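Local coordinates for protein carbohydrate oxidase (Microdochium nivale, PDB 3RJA) that catalyses the FAD-dependent oxidation of the C1 hydroxyl of mono-, oligo- and polysaccharides to lactones, passing the electrons to molecular oxygen to give hydrogen peroxide, at residues 95-98 with 103-106; 113-118 with 125-130; 117-122 with 202-207; 163-168 with 181-186; 171-174 with 179-182. All blocks are in the same frame, centred on the assembly; numbering follows the deposited sequence.

Contact 1: 95-98 with 103-106; sequences ISYN and IAHV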
# COMPACT_ATOMS: atom_id res chain seq x y z
N ILE A 95 16.81 14.13 0.55
CA ILE A 95 17.46 15.27 1.22
C ILE A 95 18.93 14.98 1.53
O ILE A 95 19.78 15.84 1.36
CB ILE A 95 16.75 15.63 2.56
CG1 ILE A 95 15.26 15.94 2.32
CG2 ILE A 95 17.43 16.83 3.24
CD1 ILE A 95 14.39 15.81 3.61
N SER A 96 19.22 13.77 1.99
CA SER A 96 20.58 13.42 2.39
C SER A 96 20.70 11.91 2.32
O SER A 96 19.70 11.19 2.38
CB SER A 96 20.88 13.92 3.81
OG SER A 96 20.04 13.25 4.77
N TYR A 97 21.94 11.44 2.18
CA TYR A 97 22.23 10.04 2.23
C TYR A 97 23.54 9.90 2.98
O TYR A 97 24.51 10.60 2.69
CB TYR A 97 22.35 9.43 0.82
CG TYR A 97 22.86 8.01 0.87
CD1 TYR A 97 22.03 6.98 1.27
CD2 TYR A 97 24.21 7.70 0.57
CE1 TYR A 97 22.50 5.65 1.37
CE2 TYR A 97 24.69 6.40 0.66
CZ TYR A 97 23.82 5.37 1.07
OH TYR A 97 24.27 4.08 1.18
N ASN A 98 23.56 9.02 3.98
CA ASN A 98 24.76 8.78 4.75
C ASN A 98 25.42 7.49 4.29
O ASN A 98 24.89 6.40 4.52
CB ASN A 98 24.42 8.69 6.23
CG ASN A 98 25.67 8.65 7.12
OD1 ASN A 98 26.66 7.99 6.80
ND2 ASN A 98 25.61 9.32 8.25
N ILE A 103 21.61 5.15 5.41
CA ILE A 103 20.33 5.80 5.72
C ILE A 103 20.10 7.04 4.85
O ILE A 103 21.01 7.88 4.68
CB ILE A 103 20.20 6.12 7.23
CG1 ILE A 103 20.21 4.81 8.04
CG2 ILE A 103 18.94 6.90 7.51
CD1 ILE A 103 20.32 5.01 9.57
N ALA A 104 18.89 7.15 4.32
CA ALA A 104 18.47 8.28 3.47
C ALA A 104 17.39 9.06 4.18
O ALA A 104 16.51 8.46 4.82
CB ALA A 104 17.90 7.77 2.15
N HIS A 105 17.42 10.38 4.04
CA HIS A 105 16.33 11.21 4.54
C HIS A 105 15.56 11.65 3.30
O HIS A 105 16.18 12.07 2.31
CB HIS A 105 16.85 12.41 5.33
CG HIS A 105 17.48 12.04 6.64
ND1 HIS A 105 17.55 12.90 7.71
CD2 HIS A 105 18.02 10.86 7.06
CE1 HIS A 105 18.14 12.29 8.72
NE2 HIS A 105 18.42 11.05 8.36
N VAL A 106 14.22 11.49 3.34
CA VAL A 106 13.36 11.70 2.18
C VAL A 106 12.12 12.56 2.46
O VAL A 106 11.43 12.39 3.48
CB VAL A 106 12.92 10.32 1.53
CG1 VAL A 106 12.24 10.54 0.15
CG2 VAL A 106 14.16 9.41 1.40
O HOH W 1 20.87 10.43 5.55

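Contact 2: 113-118 with 125-130; sequences GHLATV and RAISHG. With ZN (zinc ion), chain D; FAD (flavin-adenine dinucleotide), chain B.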
# COMPACT_ATOMS: atom_id res chain seq x y z
N GLY A 113 8.61 5.37 -7.78
CA GLY A 113 9.51 5.29 -8.95
C GLY A 113 10.62 6.31 -8.84
O GLY A 113 11.76 6.03 -9.19
N HIS A 114 10.29 7.52 -8.35
CA HIS A 114 11.29 8.57 -8.20
C HIS A 114 12.29 8.25 -7.07
O HIS A 114 13.51 8.37 -7.26
CB HIS A 114 10.60 9.93 -7.99
CG HIS A 114 11.53 11.05 -7.61
ND1 HIS A 114 12.40 11.63 -8.51
CD2 HIS A 114 11.71 11.70 -6.44
CE1 HIS A 114 13.07 12.60 -7.91
NE2 HIS A 114 12.68 12.64 -6.64
N LEU A 115 11.77 7.84 -5.91
CA LEU A 115 12.59 7.35 -4.80
C LEU A 115 13.57 6.29 -5.31
O LEU A 115 14.79 6.38 -5.07
CB LEU A 115 11.70 6.75 -3.70
CG LEU A 115 12.43 6.04 -2.57
CD1 LEU A 115 13.32 7.06 -1.80
CD2 LEU A 115 11.43 5.30 -1.63
N ALA A 116 13.05 5.30 -6.03
CA ALA A 116 13.90 4.18 -6.49
C ALA A 116 14.94 4.67 -7.48
O ALA A 116 16.08 4.21 -7.47
CB ALA A 116 13.08 3.08 -7.09
N THR A 117 14.54 5.57 -8.37
CA THR A 117 15.48 6.10 -9.37
C THR A 117 16.65 6.85 -8.75
O THR A 117 17.80 6.57 -9.08
CB THR A 117 14.78 7.02 -10.38
OG1 THR A 117 13.83 6.23 -11.11
CG2 THR A 117 15.81 7.58 -11.38
N VAL A 118 16.34 7.77 -7.84
CA VAL A 118 17.35 8.58 -7.15
C VAL A 118 18.26 7.70 -6.31
O VAL A 118 19.47 7.80 -6.44
CB VAL A 118 16.73 9.75 -6.29
CG1 VAL A 118 17.84 10.56 -5.57
CG2 VAL A 118 15.90 10.68 -7.17
N ARG A 125 21.67 2.29 -4.30
CA ARG A 125 20.94 1.72 -3.15
C ARG A 125 19.48 1.42 -3.49
O ARG A 125 18.95 1.91 -4.51
CB ARG A 125 21.01 2.65 -1.93
CG ARG A 125 22.43 3.11 -1.47
CD ARG A 125 23.27 1.98 -0.93
NE ARG A 125 22.78 1.47 0.35
CZ ARG A 125 23.46 0.64 1.14
NH1 ARG A 125 24.69 0.22 0.79
NH2 ARG A 125 22.92 0.24 2.30
N ALA A 126 18.84 0.61 -2.64
CA ALA A 126 17.50 0.13 -2.88
C ALA A 126 16.72 -0.00 -1.57
O ALA A 126 17.31 -0.13 -0.50
CB ALA A 126 17.53 -1.23 -3.61
N ILE A 127 15.40 0.05 -1.69
CA ILE A 127 14.46 -0.26 -0.61
C ILE A 127 13.38 -1.16 -1.16
O ILE A 127 12.98 -1.04 -2.33
CB ILE A 127 13.81 1.03 -0.03
CG1 ILE A 127 14.85 1.85 0.74
CG2 ILE A 127 12.60 0.69 0.91
CD1 ILE A 127 14.40 3.25 0.97
N SER A 128 12.90 -2.06 -0.30
CA SER A 128 11.82 -2.94 -0.66
C SER A 128 10.46 -2.21 -0.52
O SER A 128 10.04 -1.91 0.61
CB SER A 128 11.86 -4.18 0.27
OG SER A 128 10.73 -5.01 0.06
N HIS A 129 9.79 -1.93 -1.64
CA HIS A 129 8.49 -1.24 -1.62
C HIS A 129 7.60 -1.75 -2.77
O HIS A 129 7.99 -2.67 -3.50
CB HIS A 129 8.66 0.30 -1.68
CG HIS A 129 9.57 0.78 -2.78
ND1 HIS A 129 9.23 0.67 -4.12
CD2 HIS A 129 10.79 1.36 -2.74
CE1 HIS A 129 10.22 1.16 -4.85
NE2 HIS A 129 11.17 1.60 -4.04
N GLY A 130 6.43 -1.14 -2.93
CA GLY A 130 5.48 -1.49 -3.99
C GLY A 130 5.98 -1.27 -5.42
O GLY A 130 7.04 -0.65 -5.64
ZN ZN D . 13.17 11.76 -10.35
PA FAD B . -2.43 9.27 -0.46
O1A FAD B . -1.74 10.58 -0.77
O2A FAD B . -3.81 9.13 -1.05
O5B FAD B . -2.52 9.10 1.13
C5B FAD B . -2.89 7.84 1.69
C4B FAD B . -3.16 8.03 3.19
O4B FAD B . -1.95 8.41 3.85
C3B FAD B . -4.18 9.12 3.49
O3B FAD B . -4.83 8.82 4.72
C2B FAD B . -3.27 10.33 3.71
O2B FAD B . -3.82 11.40 4.45
C1B FAD B . -2.11 9.67 4.44
N9A FAD B . -0.89 10.44 4.25
C8A FAD B . -0.36 10.94 3.06
N7A FAD B . 0.79 11.60 3.37
C5A FAD B . 1.00 11.51 4.69
C6A FAD B . 2.02 12.00 5.51
N6A FAD B . 3.05 12.71 4.99
N1A FAD B . 1.95 11.72 6.87
C2A FAD B . 0.88 11.01 7.40
N3A FAD B . -0.14 10.55 6.60
C4A FAD B . -0.06 10.79 5.26
N1 FAD B . 0.21 -1.12 -2.18
C2 FAD B . 1.16 -2.08 -1.80
O2 FAD B . 1.35 -2.38 -0.62
N3 FAD B . 1.93 -2.64 -2.81
C4 FAD B . 1.91 -2.26 -4.14
O4 FAD B . 2.72 -2.73 -4.97
C4X FAD B . 0.85 -1.27 -4.50
N5 FAD B . 0.73 -0.85 -5.75
C5X FAD B . -0.16 0.13 -6.10
C6 FAD B . -0.21 0.64 -7.43
C7 FAD B . -1.01 1.72 -7.75
C7M FAD B . -1.06 2.25 -9.20
C8 FAD B . -1.69 2.40 -6.72
C8M FAD B . -2.57 3.60 -7.02
C9 FAD B . -1.72 1.88 -5.43
C9A FAD B . -0.94 0.76 -5.09
N10 FAD B . -0.82 0.29 -3.76
C10 FAD B . -0.01 -0.79 -3.45
C1' FAD B . -1.65 0.93 -2.69
C2' FAD B . -0.85 1.99 -1.95
O2' FAD B . 0.09 1.35 -1.09
C3' FAD B . -1.76 2.84 -1.10
O3' FAD B . -2.81 3.36 -1.89
C4' FAD B . -0.96 3.97 -0.44
O4' FAD B . -1.60 4.36 0.74
C5' FAD B . -0.76 5.16 -1.38
O5' FAD B . 0.00 6.14 -0.74
P FAD B . -0.10 7.67 -1.28
O1P FAD B . 0.86 8.55 -0.54
O2P FAD B . 0.11 7.69 -2.80
O3P FAD B . -1.64 7.96 -0.96
O HOH W 2 16.48 2.11 -5.79
O HOH W 3 15.31 11.46 -10.39
O HOH W 4 12.65 13.46 -11.43

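Contact 3: 117-122 with 202-207; sequences TVLNDK and LATFPA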
# COMPACT_ATOMS: atom_id res chain seq x y z
N THR A 117 14.54 5.57 -8.37
CA THR A 117 15.48 6.10 -9.37
C THR A 117 16.65 6.85 -8.75
O THR A 117 17.80 6.57 -9.08
CB THR A 117 14.78 7.02 -10.38
OG1 THR A 117 13.83 6.23 -11.11
CG2 THR A 117 15.81 7.58 -11.38
N VAL A 118 16.34 7.77 -7.84
CA VAL A 118 17.35 8.58 -7.15
C VAL A 118 18.26 7.70 -6.31
O VAL A 118 19.47 7.80 -6.44
CB VAL A 118 16.73 9.75 -6.29
CG1 VAL A 118 17.84 10.56 -5.57
CG2 VAL A 118 15.90 10.68 -7.17
N LEU A 119 17.70 6.82 -5.49
CA LEU A 119 18.55 5.95 -4.67
C LEU A 119 19.45 5.03 -5.52
O LEU A 119 20.61 4.81 -5.18
CB LEU A 119 17.71 5.09 -3.69
CG LEU A 119 17.00 5.72 -2.49
CD1 LEU A 119 16.25 4.60 -1.72
CD2 LEU A 119 17.96 6.49 -1.51
N ASN A 120 18.91 4.49 -6.61
CA ASN A 120 19.76 3.67 -7.50
C ASN A 120 20.88 4.47 -8.22
O ASN A 120 22.07 4.18 -8.09
CB ASN A 120 18.91 2.94 -8.54
CG ASN A 120 19.76 2.08 -9.45
OD1 ASN A 120 20.07 2.49 -10.58
ND2 ASN A 120 20.18 0.92 -8.96
N ASP A 121 20.48 5.48 -8.97
CA ASP A 121 21.35 6.17 -9.92
C ASP A 121 22.37 7.04 -9.18
O ASP A 121 23.52 7.12 -9.56
CB ASP A 121 20.51 7.05 -10.86
CG ASP A 121 19.63 6.25 -11.83
OD1 ASP A 121 19.64 5.00 -11.81
OD2 ASP A 121 18.91 6.89 -12.62
N LYS A 122 21.93 7.70 -8.11
CA LYS A 122 22.81 8.56 -7.36
C LYS A 122 23.60 7.78 -6.31
O LYS A 122 24.76 8.11 -6.04
CB LYS A 122 22.01 9.71 -6.74
CG LYS A 122 22.82 10.92 -6.38
CD LYS A 122 21.93 12.07 -5.95
CE LYS A 122 22.73 13.08 -5.15
NZ LYS A 122 23.44 14.03 -6.05
N LEU A 202 15.25 6.43 6.27
CA LEU A 202 15.06 5.07 5.72
C LEU A 202 16.37 4.32 5.57
O LEU A 202 17.29 4.84 4.92
CB LEU A 202 14.40 5.15 4.33
CG LEU A 202 13.05 5.88 4.21
CD1 LEU A 202 12.53 5.88 2.74
CD2 LEU A 202 12.01 5.27 5.16
N ALA A 203 16.44 3.11 6.12
CA ALA A 203 17.58 2.21 5.90
C ALA A 203 17.48 1.70 4.47
O ALA A 203 16.39 1.37 4.01
CB ALA A 203 17.55 1.00 6.88
N THR A 204 18.62 1.60 3.77
CA THR A 204 18.63 1.08 2.41
C THR A 204 19.57 -0.14 2.35
O THR A 204 20.35 -0.35 3.29
CB THR A 204 19.11 2.13 1.38
OG1 THR A 204 20.50 2.44 1.61
CG2 THR A 204 18.26 3.39 1.50
N PHE A 205 19.48 -0.93 1.27
CA PHE A 205 20.45 -2.00 0.97
C PHE A 205 21.13 -1.75 -0.40
O PHE A 205 20.57 -1.01 -1.23
CB PHE A 205 19.83 -3.41 1.04
CG PHE A 205 18.55 -3.59 0.23
CD1 PHE A 205 18.59 -4.07 -1.09
CD2 PHE A 205 17.30 -3.37 0.83
CE1 PHE A 205 17.42 -4.26 -1.83
CE2 PHE A 205 16.12 -3.57 0.13
CZ PHE A 205 16.16 -4.01 -1.22
N PRO A 206 22.32 -2.36 -0.64
CA PRO A 206 22.96 -2.19 -1.96
C PRO A 206 22.02 -2.73 -3.03
O PRO A 206 21.41 -3.79 -2.85
CB PRO A 206 24.24 -3.06 -1.87
CG PRO A 206 24.47 -3.30 -0.38
CD PRO A 206 23.08 -3.26 0.25
N ALA A 207 21.87 -1.97 -4.11
CA ALA A 207 20.98 -2.35 -5.20
C ALA A 207 21.45 -3.69 -5.75
O ALA A 207 22.59 -3.81 -6.13
CB ALA A 207 20.99 -1.26 -6.29

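Contact 4: 163-168 with 181-186; sequences VTVVLA and ADLFWG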
# COMPACT_ATOMS: atom_id res chain seq x y z
N VAL A 163 11.42 9.33 11.79
CA VAL A 163 10.60 10.31 11.09
C VAL A 163 10.66 11.66 11.80
O VAL A 163 10.88 11.72 13.02
CB VAL A 163 9.10 9.88 10.95
CG1 VAL A 163 8.93 8.79 9.86
CG2 VAL A 163 8.50 9.40 12.30
N THR A 164 10.49 12.72 11.03
CA THR A 164 10.16 14.03 11.55
C THR A 164 8.66 14.16 11.35
O THR A 164 8.14 13.85 10.27
CB THR A 164 10.93 15.14 10.80
OG1 THR A 164 12.34 14.88 10.93
CG2 THR A 164 10.63 16.51 11.39
N VAL A 165 7.95 14.59 12.37
CA VAL A 165 6.48 14.60 12.26
C VAL A 165 5.94 15.94 12.72
O VAL A 165 6.35 16.46 13.77
CB VAL A 165 5.86 13.48 13.13
CG1 VAL A 165 4.35 13.34 12.86
CG2 VAL A 165 6.56 12.17 12.91
N VAL A 166 5.00 16.49 11.96
CA VAL A 166 4.20 17.65 12.40
C VAL A 166 2.96 17.15 13.12
O VAL A 166 2.13 16.42 12.51
CB VAL A 166 3.78 18.54 11.19
CG1 VAL A 166 2.89 19.74 11.65
CG2 VAL A 166 4.99 19.03 10.45
N LEU A 167 2.82 17.50 14.40
CA LEU A 167 1.68 17.03 15.20
C LEU A 167 0.46 17.93 15.04
O LEU A 167 0.60 19.04 14.52
CB LEU A 167 2.04 16.92 16.70
CG LEU A 167 3.22 16.02 17.04
CD1 LEU A 167 3.44 15.94 18.57
CD2 LEU A 167 3.09 14.61 16.42
N ALA A 168 -0.69 17.48 15.56
CA ALA A 168 -1.96 18.24 15.49
C ALA A 168 -1.92 19.62 16.17
O ALA A 168 -2.62 20.56 15.76
CB ALA A 168 -3.13 17.40 16.04
N ALA A 181 9.20 6.71 20.99
CA ALA A 181 9.06 5.35 20.46
C ALA A 181 7.59 4.89 20.34
O ALA A 181 7.27 4.05 19.47
CB ALA A 181 9.94 4.33 21.27
N ASP A 182 6.71 5.48 21.16
CA ASP A 182 5.29 5.22 21.07
C ASP A 182 4.68 5.81 19.79
O ASP A 182 3.86 5.14 19.11
CB ASP A 182 4.52 5.68 22.33
CG ASP A 182 4.67 7.21 22.64
OD1 ASP A 182 5.67 7.88 22.26
OD2 ASP A 182 3.77 7.72 23.32
N LEU A 183 5.08 7.04 19.45
CA LEU A 183 4.65 7.68 18.21
C LEU A 183 5.19 6.89 17.02
O LEU A 183 4.46 6.60 16.07
CB LEU A 183 5.15 9.12 18.14
CG LEU A 183 4.84 9.93 16.88
CD1 LEU A 183 3.35 9.89 16.53
CD2 LEU A 183 5.31 11.39 17.05
N PHE A 184 6.48 6.55 17.11
CA PHE A 184 7.20 5.76 16.10
C PHE A 184 6.45 4.45 15.77
O PHE A 184 6.31 4.07 14.59
CB PHE A 184 8.62 5.46 16.61
CG PHE A 184 9.56 4.94 15.57
CD1 PHE A 184 9.78 5.66 14.39
CD2 PHE A 184 10.22 3.76 15.76
CE1 PHE A 184 10.64 5.18 13.42
CE2 PHE A 184 11.09 3.27 14.81
CZ PHE A 184 11.33 3.99 13.65
N TRP A 185 5.96 3.79 16.82
CA TRP A 185 5.23 2.53 16.68
C TRP A 185 3.95 2.74 15.85
O TRP A 185 3.68 1.99 14.89
CB TRP A 185 4.88 2.00 18.09
CG TRP A 185 4.20 0.66 18.13
CD1 TRP A 185 4.81 -0.56 18.17
CD2 TRP A 185 2.79 0.40 18.14
NE1 TRP A 185 3.86 -1.56 18.21
CE2 TRP A 185 2.62 -1.01 18.20
CE3 TRP A 185 1.65 1.22 18.13
CZ2 TRP A 185 1.35 -1.62 18.26
CZ3 TRP A 185 0.36 0.60 18.20
CH2 TRP A 185 0.24 -0.80 18.23
N GLY A 186 3.17 3.78 16.20
CA GLY A 186 1.98 4.14 15.46
C GLY A 186 2.25 4.58 14.03
O GLY A 186 1.47 4.27 13.13

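Contact 5: 171-174 with 179-182; sequences RIVE and ENAD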
# COMPACT_ATOMS: atom_id res chain seq x y z
N ARG A 171 3.40 21.36 16.76
CA ARG A 171 4.79 21.04 17.07
C ARG A 171 5.45 20.10 16.06
O ARG A 171 4.80 19.23 15.45
CB ARG A 171 4.92 20.43 18.47
CG ARG A 171 4.60 21.41 19.59
CD ARG A 171 4.88 20.78 20.92
NE ARG A 171 3.99 19.66 21.22
CZ ARG A 171 4.39 18.44 21.57
NH1 ARG A 171 5.70 18.14 21.63
NH2 ARG A 171 3.48 17.50 21.85
N ILE A 172 6.74 20.28 15.86
CA ILE A 172 7.50 19.36 15.03
C ILE A 172 8.32 18.49 15.97
O ILE A 172 9.01 19.02 16.84
CB ILE A 172 8.43 20.13 14.09
CG1 ILE A 172 7.60 21.03 13.15
CG2 ILE A 172 9.37 19.14 13.36
CD1 ILE A 172 8.42 22.13 12.43
N VAL A 173 8.21 17.16 15.84
CA VAL A 173 8.93 16.23 16.72
C VAL A 173 9.62 15.13 15.92
O VAL A 173 9.20 14.80 14.80
CB VAL A 173 8.01 15.57 17.81
CG1 VAL A 173 7.31 16.62 18.67
CG2 VAL A 173 7.00 14.58 17.18
N GLU A 174 10.68 14.57 16.49
CA GLU A 174 11.32 13.39 15.94
C GLU A 174 10.75 12.15 16.63
O GLU A 174 10.38 12.19 17.81
CB GLU A 174 12.84 13.45 16.16
CG GLU A 174 13.53 14.72 15.68
CD GLU A 174 13.41 14.93 14.18
OE1 GLU A 174 13.43 13.93 13.43
OE2 GLU A 174 13.29 16.09 13.75
N GLU A 179 13.36 7.78 20.70
CA GLU A 179 12.72 9.06 20.95
C GLU A 179 11.28 9.01 20.47
O GLU A 179 11.02 8.72 19.29
CB GLU A 179 13.49 10.18 20.23
CG GLU A 179 13.10 11.56 20.69
CD GLU A 179 13.75 12.69 19.89
OE1 GLU A 179 14.66 12.45 19.04
OE2 GLU A 179 13.34 13.84 20.13
N ASN A 180 10.35 9.30 21.37
CA ASN A 180 8.92 9.15 21.05
C ASN A 180 8.69 7.78 20.37
O ASN A 180 8.08 7.72 19.29
CB ASN A 180 8.45 10.31 20.14
CG ASN A 180 8.43 11.66 20.87
OD1 ASN A 180 7.83 11.79 21.93
ND2 ASN A 180 9.08 12.68 20.28
N ALA A 181 9.20 6.71 20.99
CA ALA A 181 9.06 5.35 20.46
C ALA A 181 7.59 4.89 20.34
O ALA A 181 7.27 4.05 19.47
CB ALA A 181 9.94 4.33 21.27
N ASP A 182 6.71 5.48 21.16
CA ASP A 182 5.29 5.22 21.07
C ASP A 182 4.68 5.81 19.79
O ASP A 182 3.86 5.14 19.11
CB ASP A 182 4.52 5.68 22.33
CG ASP A 182 4.67 7.21 22.64
OD1 ASP A 182 5.67 7.88 22.26
OD2 ASP A 182 3.77 7.72 23.32
O HOH W 5 11.65 15.52 19.12

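Contact 1: 95-98 with 103-106
S96 and H105 sit side by side on one face of an antiparallel beta hairpin, the serine hydroxyl pressed against the root of the imidazole. S96 OG lies 3.3 Å from H105 CB and only slightly farther from CG, so it meets the base of the ring rather than its nitrogens. Its first torsion (chi1 65°) sets OG between the backbone N and the carbonyl carbon and turns it up over the strand, where a water bridges it to the carbonyl of I103; that water gives its proton to I103 O at 2.7 Å. I103 projects from this same face. The other face carries Y97 and A104, a non-hydrogen-bonded pair. With CG anti to the backbone N (chi1 171°), the tyrosine ring swings beside its own carbonyl and receives the A104 methyl at its edge, Y97 CD1 to A104 CB being 4.3 Å.

The backbone ladder is interrupted by a classic beta bulge, I95 and S96 both facing H105. I95 N gives H105 O a bent bond of 2.8 Å (131° at the hydrogen), while S96 N reaches the same oxygen only weakly. H105 N then bonds S96 O at 2.9 Å, and N98 N closes the pattern on I103 O.

Around the hairpin, Y97 stacks on the ring of Y123, and N98 OD1 turns into the connecting loop to accept from the amide of K100. A104 and V106 pack beneath helix 112-123 through L119 and L115, and strand 103-106 hydrogen-bonds onward to strand 196-206 at L202 and W200.

Contact 2: 113-118 with 125-130
H129 meets helix 112-123 with the nitrogen-bearing end of its imidazole. From CB, the first torsion (chi1 50°) wedges CG between the backbone N and the carbonyl carbon. Of the ring atoms, H129 CD2 comes next to the methyl L115 CD2 at 4.1 Å, the leucine and the imidazole lying alongside each other and pointing opposite ways. At the tip the A116 methyl sits in the ring plane, H129 NE2 to A116 CB being 3.9 Å; H129 CE1 lies almost as near A116 CB, at 4.1 Å. On the other side of the ring, H129 ND1 donates to G130 O at 3.0 Å, the bond lying in the ring plane and landing on a lone pair of the carbonyl. Without the imidazole, as with an alanine here, G130 O would probably lose this donor and L115 and A116 their neighbour.

L115 CD2 also touches I127 CD1, and a water joins A116 O to R125 O. On the far side of the helix H114 ND1 binds a zinc ion at 2.0 Å, together with D309 and waters. The chemistry is thus mainly apolar, with one in-plane bond that holds the ring's rotation and probably steadies G130, whose CA lies 3.2 Å from FAD O4.

Contact 3: 117-122 with 202-207
This is a sparse helix-to-strand packing contact, joining the C-terminal half of helix 112-123 to the end of strand 196-206 in the FAD-binding part of the fold. The leucine and threonine at its centre meet end on, L119 CD1 4.0 Å from T204 CG2. The threonine divides its work between its two branches. Its methyl, anti to the carbonyl carbon, faces the leucine, while OG1 (chi1 67°) lies between the backbone N and the carbonyl carbon and bonds G102 O and R125 NE outside the pair. The apolar branch meets the helix, while the hydroxyl ties the strand to the loop of the neighbouring hairpin and to R125 of the adjacent strand 125-126.

At the next residue, the side chain of N120 approaches the methyl of A207. Both also touch W295 of helix 295-301, and N120 touches I296 there as well, so these two residues form part of a three-way junction rather than an isolated pair.

Strand 125-126 runs beside strand 196-206, with A126 bonded to F205 through the backbone; R125 is backbone hydrogen-bonded to L119, and G124 to A207. Strand 103-106 pairs with L202, and Y97 of strand 94-98 packs on T204.

Contact 4: 163-168 with 181-186
Strand 163-166 and the first turns of helix 181-190 run past each other as separate layers: the closest CA atoms, those of V163 and F184, are 7.6 Å apart, and the CA atoms of V165 and L183 are 9.3 Å apart. At that spacing the backbones do not meet, and the contact is made by side chains.

L183 does most of the work. Its CG is anti to the backbone N (chi1 178°), which throws the branched end out from the helix towards the strand. There L183 CD2 meets L167 CD2 at 4.0 Å, the two leucines crossing obliquely, and the same methyl sits 4.4 Å from V165 CG2. A single leucine branch therefore fills the space between two residues that lie on one side of the strand and its continuation. One residue further on, the F184 ring presents its edge to V163, F184 CD1 to V163 CG2 being 4.5 Å, with the methyl near the ring plane.

V173 of the adjacent strand touches both L167 and L183, and F194 covers L183 as well. Helix 447-457 closes over L167 through F457.

Every touching pair here is aliphatic or aromatic carbon, and four of the five residues are buried. The contact thus rests on shape and exclusion of water, not on directional bonds, and forms an apolar layer between strand and helix; the V165 side chain is about 7 Å from the bound FAD at the nearest atoms.

Contact 5: 171-174 with 179-182
A short strand-to-helix connection is pinned here: strand 172-176 of the FAD-binding region's antiparallel sheet is followed, after a few residues, by helix 181-190, and N180 stands at the N-cap position of that helix. Its side chain makes no capping bond; it turns back to the strand instead. N180 ND2 donates to E174 O at 2.8 Å, nearly straight at 177°, and the oxygen lies in the plane of the amide. CG anti to the carbonyl carbon (chi1 -68°) is what aims the amide back at the strand. On its way there the nitrogen passes V173, N180 ND2 to V173 CB 3.9 Å, the two side chains crossing at about a right angle.

Replaced by an alanine, N180 would no longer reach E174 O, and the bend between strand and helix is likely to be freer to shift.

E179 adds a second touch. Its chain, anti to the backbone N at chi1 (-166°) and extended beyond CG, runs out so that the carboxylate lies by the beta carbon of E174, E179 OE1 to E174 CB 3.6 Å. The two acidic groups themselves stay apart, E174 OE1 to E179 OE1 being 5.9 Å. E174 bends away at chi2 and takes its charge elsewhere, to K201 in a salt bridge and to the T164 hydroxyl, which probably eases any repulsion between the glutamates. A water also links the two residues, accepting from E174 N at 3.0 Å and donating to E179 OE2 at 2.6 Å.

Two clusters emerge on one branched antiparallel sheet. Contacts 2 and 3 share helix 112-123, with centres about 6 Å apart, and the centre of contact 1 is about 10 Å from that of contact 3 through the paired strands 103-106 and 196-206. Contacts 4 and 5, centres about 5 Å apart, share helix 181-190 and the paired strands 160-166 and 172-176. Along the chain contacts 1 and 2 come first, 4 and 5 follow, and contact 3 spans them by bringing residues 202-207 back to helix 112-123. The centres of contacts 3 and 4 are about 24 Å apart, yet strand 196-206 of contact 3 lies beside strand 160-166, joining both groups within one sheet of the FAD-binding region.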